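Local coordinates for protein dihydroorotate dehydrogenase (Schistosoma mansoni, PDB 6UY4) that probably catalyses the FMN-dependent oxidation of (S)-dihydroorotate to orotate, passing electrons to a quinone, in the de novo synthesis of pyrimidines, at residues Ile86-Gly91 against Ser108-Gly113; Ala98-Leu103 against Asp157-Gly162. One frame throughout, in Å; residues are numbered along the deposited sequence.

In the fold
Both contacts belong to the α/β-barrel of this class 2 dihydroorotate dehydrogenase, and their segments alternate along the chain: 86-91, 98-103, 108-113, then 157-162. Contact 1 lies deep in the barrel, where strands 86-88 and 109-115 meet, and ends at the bound FMN. Contact 2 sits outside the barrel wall, its centre about 11 Å from that of contact 1, and sets helix 99-105 against the loop before strand 165-170. That helix connects the two strands of contact 1, and the layers touch directly: Leu102 packs on Leu88 and Ile110, Leu103 on Ile110. One short helix thus packs both on the strand pair that ends at FMN and, through Phe99, Met100 and Leu103, on the outer turn.

Contact 1. Residues Ile86-Gly91 against Ser108-Gly113; sequences IGLAAG and SHIEVG. With FMN (flavin mononucleotide), chain G.
Leu88 and Ile110 bridge two parallel strands whose short axes diverge by 29°, with Leu88 N bonded to His109 O (2.8 Å) and Glu111 N to Leu88 O (3.2 Å). Before this pair, Ile86 O takes the Ser108 N-H at 2.9 Å. Ser108 OG has both Ile86 O and His84 O within hydrogen-bonding reach of its one proton, and accepts a bond from His109 ND1. The His109 ring, with CG between the backbone N and carbonyl carbon (chi1 63°), lies over Gly87, whose CA is 3.6 Å from the ring centroid and close to its normal. The pairing joins the first and second strands of the eight-stranded TIM barrel, closing its sheet, and helix 99-105 makes the β-α-β crossover between them. Towards that helix, Leu88 CB meets Ile110 CD1 at 3.6 Å. Glu111 lies inside the barrel: its carboxylate reaches past Ala90 CB to Tyr196, Gln352 and Asn169, which bind its oxygens. Beyond strand 86-88 the chain bends to the flavin; Gly91 N reaches Gly113 O at 2.9 Å from above the carbonyl plane, Ala90 O accepts a hydrogen bond from FMN O2', and Gly91 CA stands 3.2 Å from FMN N5.

Contact 2. Residues Ala98-Leu103 against Asp157-Gly162; sequences AFMGLL and DRPWEG
Phe99 and Trp160 bring their rings together at a steep angle, with planes 82° apart and 5.6 Å between the centroids of the Phe99 ring and the six-membered ring of Trp160, while Pro159 CG sits at the edge of the Phe99 ring, near its plane. One face of the indole is covered near its rim by Arg158 CA, and the indole NE1 in turn lies over a face of the Arg158 guanidinium. This is packing on the outside of the α/β-barrel, where the helix 99-105 that follows the first strand rests on a type I β-turn, Arg158 to Glu161, in the loop leading to strand 165-170. The two rings come nearest at Phe99 CE1 and Trp160 CE3, 3.4 Å apart, and Phe99 CZ is 3.7 Å from Pro159 CG. In both aromatic residues chi1 puts CG between the backbone N and the carbonyl carbon (62° for Phe99, 67° for Trp160). Ile166 of strand 165-170 touches Phe99, Leu103 and Trp160, so all three pack against the barrel wall. Leu103 adds its CD1, 3.7 Å from Trp160 CB. Met100, bent at chi2 and chi3, lays its sulfur beside the turn backbone, SD being 3.9 Å from Trp160 N, and its methyl CE lies near Pro159 O. Asp195, outside the two segments, is hydrogen-bonded to Trp160 NE1 through OD2 and forms a salt bridge with Arg158 NH1 through OD1. Arg158 meanwhile holds Glu161 side-on, with NE at 3.3 Å and NH2 at 3.2 Å both donating to the single oxygen OE1, which lies in the guanidinium plane.

Contact 1. Residues Ile86-Gly91 against Ser108-Gly113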
ATOM      1  N   ILE A  86       9.471   1.502   8.543  1.00 62.60           N
ATOM      2  CA  ILE A  86       9.417   1.567   7.086  1.00 62.76           C
ATOM      3  C   ILE A  86       9.082   0.192   6.529  1.00 65.27           C
ATOM      4  O   ILE A  86       9.773  -0.793   6.821  1.00 69.40           O
ATOM      5  CB  ILE A  86      10.745   2.082   6.507  1.00 72.18           C
ATOM      6  CG1 ILE A  86      11.143   3.390   7.187  1.00 67.76           C
ATOM      7  CG2 ILE A  86      10.632   2.267   5.000  1.00 64.18           C
ATOM      8  CD1 ILE A  86      12.542   3.828   6.869  1.00 73.68           C
ATOM      9  N   GLY A  87       8.028   0.126   5.713  1.00 62.10           N
ATOM     10  CA  GLY A  87       7.633  -1.106   5.063  1.00 61.27           C
ATOM     11  C   GLY A  87       7.238  -0.855   3.621  1.00 62.67           C
ATOM     12  O   GLY A  87       7.223   0.283   3.151  1.00 63.01           O
ATOM     13  N   LEU A  88       6.923  -1.943   2.923  1.00 57.96           N
ATOM     14  CA  LEU A  88       6.524  -1.881   1.523  1.00 63.57           C
ATOM     15  C   LEU A  88       5.004  -1.874   1.422  1.00 63.47           C
ATOM     16  O   LEU A  88       4.335  -2.757   1.970  1.00 63.58           O
ATOM     17  CB  LEU A  88       7.100  -3.056   0.733  1.00 62.25           C
ATOM     18  CG  LEU A  88       6.797  -3.059  -0.767  1.00 69.36           C
ATOM     19  CD1 LEU A  88       7.343  -1.802  -1.426  1.00 68.28           C
ATOM     20  CD2 LEU A  88       7.360  -4.304  -1.430  1.00 61.52           C
ATOM     21  N   ALA A  89       4.467  -0.883   0.716  1.00 62.40           N
ATOM     22  CA  ALA A  89       3.027  -0.740   0.585  1.00 61.49           C
ATOM     23  C   ALA A  89       2.450  -1.856  -0.285  1.00 70.00           C
ATOM     24  O   ALA A  89       3.171  -2.619  -0.934  1.00 71.11           O
ATOM     25  CB  ALA A  89       2.676   0.626  -0.004  1.00 58.57           C
ATOM     26  N   ALA A  90       1.123  -1.942  -0.292  1.00 72.45           N
ATOM     27  CA  ALA A  90       0.439  -2.964  -1.066  1.00 66.92           C
ATOM     28  C   ALA A  90       0.551  -2.674  -2.560  1.00 64.93           C
ATOM     29  O   ALA A  90       0.800  -1.544  -2.988  1.00 66.72           O
ATOM     30  CB  ALA A  90      -1.031  -3.052  -0.657  1.00 65.02           C
ATOM     31  N   GLY A  91       0.365  -3.723  -3.358  1.00 65.96           N
ATOM     32  CA  GLY A  91       0.374  -3.621  -4.798  1.00 67.76           C
ATOM     33  C   GLY A  91       1.644  -4.104  -5.465  1.00 68.95           C
ATOM     34  O   GLY A  91       1.638  -4.341  -6.676  1.00 70.76           O
ATOM     35  N   SER A 108      10.721  -3.565   6.884  1.00 66.19           N
ATOM     36  CA  SER A 108      10.325  -4.211   8.127  1.00 69.37           C
ATOM     37  C   SER A 108       8.997  -4.944   8.010  1.00 73.49           C
ATOM     38  O   SER A 108       8.744  -5.865   8.794  1.00 73.88           O
ATOM     39  CB  SER A 108      10.241  -3.183   9.255  1.00 68.24           C
ATOM     40  OG  SER A 108       9.227  -2.228   8.996  1.00 68.13           O
ATOM     41  N   HIS A 109       8.146  -4.558   7.062  1.00 66.70           N
ATOM     42  CA  HIS A 109       6.895  -5.268   6.847  1.00 65.49           C
ATOM     43  C   HIS A 109       6.485  -5.142   5.389  1.00 62.73           C
ATOM     44  O   HIS A 109       6.751  -4.130   4.735  1.00 57.25           O
ATOM     45  CB  HIS A 109       5.781  -4.757   7.772  1.00 62.20           C
ATOM     46  CG  HIS A 109       5.404  -3.327   7.545  1.00 65.27           C
ATOM     47  ND1 HIS A 109       6.092  -2.277   8.115  1.00 64.69           N
ATOM     48  CD2 HIS A 109       4.399  -2.774   6.828  1.00 57.96           C
ATOM     49  CE1 HIS A 109       5.531  -1.137   7.750  1.00 63.45           C
ATOM     50  NE2 HIS A 109       4.502  -1.411   6.968  1.00 60.78           N
ATOM     51  N   ILE A 110       5.843  -6.194   4.884  1.00 68.01           N
ATOM     52  CA  ILE A 110       5.330  -6.241   3.521  1.00 65.72           C
ATOM     53  C   ILE A 110       3.820  -6.405   3.587  1.00 65.25           C
ATOM     54  O   ILE A 110       3.309  -7.213   4.371  1.00 68.37           O
ATOM     55  CB  ILE A 110       5.964  -7.389   2.707  1.00 74.25           C
ATOM     56  CG1 ILE A 110       7.486  -7.379   2.852  1.00 70.21           C
ATOM     57  CG2 ILE A 110       5.564  -7.292   1.242  1.00 66.10           C
ATOM     58  CD1 ILE A 110       8.138  -6.120   2.338  1.00 69.57           C
ATOM     59  N   GLU A 111       3.109  -5.643   2.766  1.00 63.56           N
ATOM     60  CA  GLU A 111       1.653  -5.695   2.702  1.00 61.53           C
ATOM     61  C   GLU A 111       1.272  -6.428   1.415  1.00 59.21           C
ATOM     62  O   GLU A 111       1.163  -5.827   0.347  1.00 59.72           O
ATOM     63  CB  GLU A 111       1.053  -4.293   2.763  1.00 65.34           C
ATOM     64  CG  GLU A 111      -0.467  -4.256   2.788  1.00 68.35           C
ATOM     65  CD  GLU A 111      -1.005  -2.905   3.220  1.00 74.82           C
ATOM     66  OE1 GLU A 111      -0.514  -2.366   4.235  1.00 75.24           O
ATOM     67  OE2 GLU A 111      -1.915  -2.379   2.543  1.00 68.65           O
ATOM     68  N   VAL A 112       1.084  -7.742   1.528  1.00 62.08           N
ATOM     69  CA  VAL A 112       0.655  -8.544   0.391  1.00 63.01           C
ATOM     70  C   VAL A 112      -0.760  -8.143  -0.004  1.00 66.21           C
ATOM     71  O   VAL A 112      -1.631  -7.944   0.852  1.00 69.14           O
ATOM     72  CB  VAL A 112       0.737 -10.044   0.732  1.00 63.13           C
ATOM     73  CG1 VAL A 112       0.285 -10.890  -0.448  1.00 65.98           C
ATOM     74  CG2 VAL A 112       2.150 -10.416   1.152  1.00 62.28           C
ATOM     75  N   GLY A 113      -0.994  -8.019  -1.308  1.00 65.16           N
ATOM     76  CA  GLY A 113      -2.288  -7.596  -1.808  1.00 61.94           C
ATOM     77  C   GLY A 113      -2.157  -6.632  -2.967  1.00 65.41           C
ATOM     78  O   GLY A 113      -1.038  -6.272  -3.350  1.00 64.92           O
TER
HETATM   79  N1  FMN G 406      -2.697  -0.008  -3.052  1.00 62.89           N
HETATM   80  C2  FMN G 406      -3.548  -0.975  -2.555  1.00 63.97           C
HETATM   81  O2  FMN G 406      -4.116  -0.800  -1.478  1.00 66.61           O
HETATM   82  N3  FMN G 406      -3.763  -2.140  -3.261  1.00 63.65           N
HETATM   83  C4  FMN G 406      -3.130  -2.345  -4.470  1.00 66.89           C
HETATM   84  O4  FMN G 406      -3.323  -3.383  -5.100  1.00 71.92           O
HETATM   85  C4A FMN G 406      -2.273  -1.374  -4.975  1.00 67.59           C
HETATM   86  N5  FMN G 406      -1.638  -1.572  -6.183  1.00 71.86           N
HETATM   87  C5A FMN G 406      -0.785  -0.609  -6.681  1.00 68.53           C
HETATM   88  C6  FMN G 406      -0.147  -0.817  -7.899  1.00 68.04           C
HETATM   89  C7  FMN G 406       0.712   0.149  -8.410  1.00 71.85           C
HETATM   90  C7M FMN G 406       1.397  -0.080  -9.725  1.00 65.21           C
HETATM   91  C8  FMN G 406       0.933   1.325  -7.700  1.00 70.52           C
HETATM   92  C8M FMN G 406       1.860   2.370  -8.248  1.00 66.45           C
HETATM   93  C9  FMN G 406       0.293   1.532  -6.482  1.00 68.68           C
HETATM   94  C9A FMN G 406      -0.567   0.566  -5.968  1.00 67.00           C
HETATM   95  N10 FMN G 406      -1.205   0.763  -4.755  1.00 62.85           N
HETATM   96  C10 FMN G 406      -2.058  -0.203  -4.261  1.00 66.33           C
HETATM   97  C1' FMN G 406      -0.992   2.021  -3.968  1.00 59.89           C
HETATM   98  C2' FMN G 406       0.215   1.881  -3.049  1.00 63.65           C
HETATM   99  O2' FMN G 406       0.066   0.740  -2.234  1.00 62.34           O
HETATM  100  C3' FMN G 406       0.364   3.105  -2.157  1.00 72.08           C
HETATM  101  O3' FMN G 406      -0.858   3.361  -1.500  1.00 74.71           O
HETATM  102  C4' FMN G 406       0.784   4.346  -2.939  1.00 69.47           C
HETATM  103  O4' FMN G 406       1.443   3.985  -4.134  1.00 68.50           O
HETATM  104  C5' FMN G 406       1.725   5.167  -2.074  1.00 67.71           C
HETATM  105  O5' FMN G 406       2.345   6.177  -2.829  1.00 79.66           O
HETATM  106  P   FMN G 406       3.937   6.112  -3.041  1.00 68.19           P
HETATM  107  O1P FMN G 406       4.358   7.337  -3.813  1.00 73.45           O
HETATM  108  O2P FMN G 406       4.644   6.051  -1.707  1.00 73.82           O
HETATM  109  O3P FMN G 406       4.263   4.883  -3.849  1.00 60.82           O

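Contact 2. Residues Ala98-Leu103 against Asp157-Gly162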
ATOM      1  N   ALA A  98       7.109 -12.921  -3.316  1.00 74.00           N
ATOM      2  CA  ALA A  98       8.460 -12.459  -3.016  1.00 79.36           C
ATOM      3  C   ALA A  98       8.553 -11.667  -1.714  1.00 77.75           C
ATOM      4  O   ALA A  98       9.469 -10.850  -1.568  1.00 77.57           O
ATOM      5  CB  ALA A  98       8.998 -11.601  -4.170  1.00 77.67           C
ATOM      6  N   PHE A  99       7.649 -11.893  -0.759  1.00 70.78           N
ATOM      7  CA  PHE A  99       7.688 -11.121   0.480  1.00 65.82           C
ATOM      8  C   PHE A  99       8.898 -11.481   1.333  1.00 74.91           C
ATOM      9  O   PHE A  99       9.379 -10.643   2.103  1.00 78.41           O
ATOM     10  CB  PHE A  99       6.397 -11.325   1.275  1.00 64.87           C
ATOM     11  CG  PHE A  99       6.165 -12.746   1.708  1.00 68.46           C
ATOM     12  CD1 PHE A  99       6.546 -13.172   2.970  1.00 65.61           C
ATOM     13  CD2 PHE A  99       5.561 -13.654   0.854  1.00 71.44           C
ATOM     14  CE1 PHE A  99       6.334 -14.479   3.369  1.00 69.87           C
ATOM     15  CE2 PHE A  99       5.347 -14.960   1.247  1.00 69.23           C
ATOM     16  CZ  PHE A  99       5.732 -15.373   2.506  1.00 72.38           C
ATOM     17  N   MET A 100       9.397 -12.714   1.217  1.00 73.38           N
ATOM     18  CA  MET A 100      10.563 -13.118   1.998  1.00 72.46           C
ATOM     19  C   MET A 100      11.809 -12.354   1.565  1.00 75.84           C
ATOM     20  O   MET A 100      12.540 -11.809   2.401  1.00 76.89           O
ATOM     21  CB  MET A 100      10.779 -14.627   1.873  1.00 71.04           C
ATOM     22  CG  MET A 100       9.764 -15.463   2.632  1.00 74.61           C
ATOM     23  SD  MET A 100       9.784 -15.128   4.405  1.00 84.37           S
ATOM     24  CE  MET A 100      11.491 -15.490   4.805  1.00 84.53           C
ATOM     25  N   GLY A 101      12.069 -12.306   0.257  1.00 70.46           N
ATOM     26  CA  GLY A 101      13.212 -11.556  -0.233  1.00 76.51           C
ATOM     27  C   GLY A 101      13.100 -10.068   0.024  1.00 77.68           C
ATOM     28  O   GLY A 101      14.111  -9.393   0.240  1.00 76.82           O
ATOM     29  N   LEU A 102      11.877  -9.535   0.010  1.00 77.07           N
ATOM     30  CA  LEU A 102      11.682  -8.117   0.289  1.00 70.74           C
ATOM     31  C   LEU A 102      11.873  -7.802   1.766  1.00 73.69           C
ATOM     32  O   LEU A 102      12.359  -6.718   2.108  1.00 76.53           O
ATOM     33  CB  LEU A 102      10.298  -7.681  -0.184  1.00 72.03           C
ATOM     34  CG  LEU A 102      10.099  -7.705  -1.701  1.00 70.18           C
ATOM     35  CD1 LEU A 102       8.624  -7.657  -2.057  1.00 74.75           C
ATOM     36  CD2 LEU A 102      10.845  -6.551  -2.353  1.00 75.80           C
ATOM     37  N   LEU A 103      11.499  -8.726   2.655  1.00 72.41           N
ATOM     38  CA  LEU A 103      11.799  -8.541   4.071  1.00 72.71           C
ATOM     39  C   LEU A 103      13.300  -8.581   4.319  1.00 78.12           C
ATOM     40  O   LEU A 103      13.828  -7.782   5.101  1.00 77.09           O
ATOM     41  CB  LEU A 103      11.090  -9.605   4.908  1.00 79.14           C
ATOM     42  CG  LEU A 103       9.609  -9.382   5.206  1.00 72.37           C
ATOM     43  CD1 LEU A 103       9.060 -10.524   6.045  1.00 71.82           C
ATOM     44  CD2 LEU A 103       9.404  -8.051   5.911  1.00 73.13           C
ATOM     45  N   ASP A 157       2.113 -21.161   6.090  1.00 80.64           N
ATOM     46  CA  ASP A 157       3.095 -21.634   7.058  1.00 79.30           C
ATOM     47  C   ASP A 157       3.739 -20.514   7.863  1.00 78.20           C
ATOM     48  O   ASP A 157       4.504 -20.808   8.788  1.00 79.67           O
ATOM     49  CB  ASP A 157       4.185 -22.447   6.353  1.00 84.43           C
ATOM     50  CG  ASP A 157       3.668 -23.766   5.815  1.00105.95           C
ATOM     51  OD1 ASP A 157       3.127 -23.784   4.690  1.00111.25           O
ATOM     52  OD2 ASP A 157       3.799 -24.787   6.523  1.00112.67           O
ATOM     53  N   ARG A 158       3.446 -19.254   7.547  1.00 81.92           N
ATOM     54  CA  ARG A 158       4.064 -18.106   8.182  1.00 75.45           C
ATOM     55  C   ARG A 158       5.591 -18.220   8.213  1.00 75.70           C
ATOM     56  O   ARG A 158       6.200 -18.257   9.290  1.00 74.16           O
ATOM     57  CB  ARG A 158       3.517 -17.905   9.597  1.00 70.50           C
ATOM     58  CG  ARG A 158       2.080 -17.414   9.651  1.00 64.34           C
ATOM     59  CD  ARG A 158       1.599 -17.280  11.088  1.00 64.34           C
ATOM     60  NE  ARG A 158       2.456 -16.400  11.878  1.00 64.76           N
ATOM     61  CZ  ARG A 158       2.261 -15.093  12.018  1.00 70.46           C
ATOM     62  NH1 ARG A 158       1.233 -14.505  11.422  1.00 74.22           N
ATOM     63  NH2 ARG A 158       3.093 -14.370  12.757  1.00 63.74           N
ATOM     64  N   PRO A 159       6.243 -18.278   7.046  1.00 76.53           N
ATOM     65  CA  PRO A 159       7.708 -18.418   7.032  1.00 73.73           C
ATOM     66  C   PRO A 159       8.445 -17.176   7.497  1.00 74.44           C
ATOM     67  O   PRO A 159       9.649 -17.262   7.770  1.00 81.28           O
ATOM     68  CB  PRO A 159       8.012 -18.724   5.561  1.00 80.38           C
ATOM     69  CG  PRO A 159       6.915 -18.045   4.817  1.00 77.11           C
ATOM     70  CD  PRO A 159       5.689 -18.169   5.684  1.00 73.98           C
ATOM     71  N   TRP A 160       7.768 -16.034   7.598  1.00 74.25           N
ATOM     72  CA  TRP A 160       8.380 -14.787   8.035  1.00 69.52           C
ATOM     73  C   TRP A 160       8.443 -14.654   9.551  1.00 71.88           C
ATOM     74  O   TRP A 160       8.812 -13.580  10.041  1.00 71.90           O
ATOM     75  CB  TRP A 160       7.611 -13.598   7.455  1.00 68.56           C
ATOM     76  CG  TRP A 160       6.228 -13.468   8.019  1.00 72.38           C
ATOM     77  CD1 TRP A 160       5.859 -12.773   9.134  1.00 73.01           C
ATOM     78  CD2 TRP A 160       5.030 -14.056   7.497  1.00 69.81           C
ATOM     79  NE1 TRP A 160       4.505 -12.889   9.337  1.00 70.61           N
ATOM     80  CE2 TRP A 160       3.973 -13.670   8.346  1.00 71.30           C
ATOM     81  CE3 TRP A 160       4.747 -14.863   6.391  1.00 71.64           C
ATOM     82  CZ2 TRP A 160       2.656 -14.068   8.125  1.00 68.11           C
ATOM     83  CZ3 TRP A 160       3.439 -15.257   6.175  1.00 72.04           C
ATOM     84  CH2 TRP A 160       2.410 -14.860   7.038  1.00 68.28           C
ATOM     85  N   GLU A 161       8.085 -15.701  10.292  0.94 68.39           N
ATOM     86  CA  GLU A 161       8.034 -15.628  11.747  0.94 68.36           C
ATOM     87  C   GLU A 161       9.386 -15.209  12.309  0.94 71.62           C
ATOM     88  O   GLU A 161      10.403 -15.864  12.062  0.94 76.99           O
ATOM     89  CB  GLU A 161       7.612 -16.977  12.324  0.94 76.35           C
ATOM     90  CG  GLU A 161       7.483 -16.992  13.840  0.94 74.52           C
ATOM     91  CD  GLU A 161       6.192 -16.362  14.324  0.94 82.84           C
ATOM     92  OE1 GLU A 161       5.130 -16.659  13.737  0.94 78.97           O
ATOM     93  OE2 GLU A 161       6.240 -15.567  15.288  0.94 75.20           O
ATOM     94  N   GLY A 162       9.394 -14.110  13.061  1.00 71.22           N
ATOM     95  CA  GLY A 162      10.613 -13.578  13.627  1.00 67.85           C
ATOM     96  C   GLY A 162      11.485 -12.804  12.663  1.00 73.14           C
ATOM     97  O   GLY A 162      12.507 -12.252  13.089  1.00 75.57           O
TER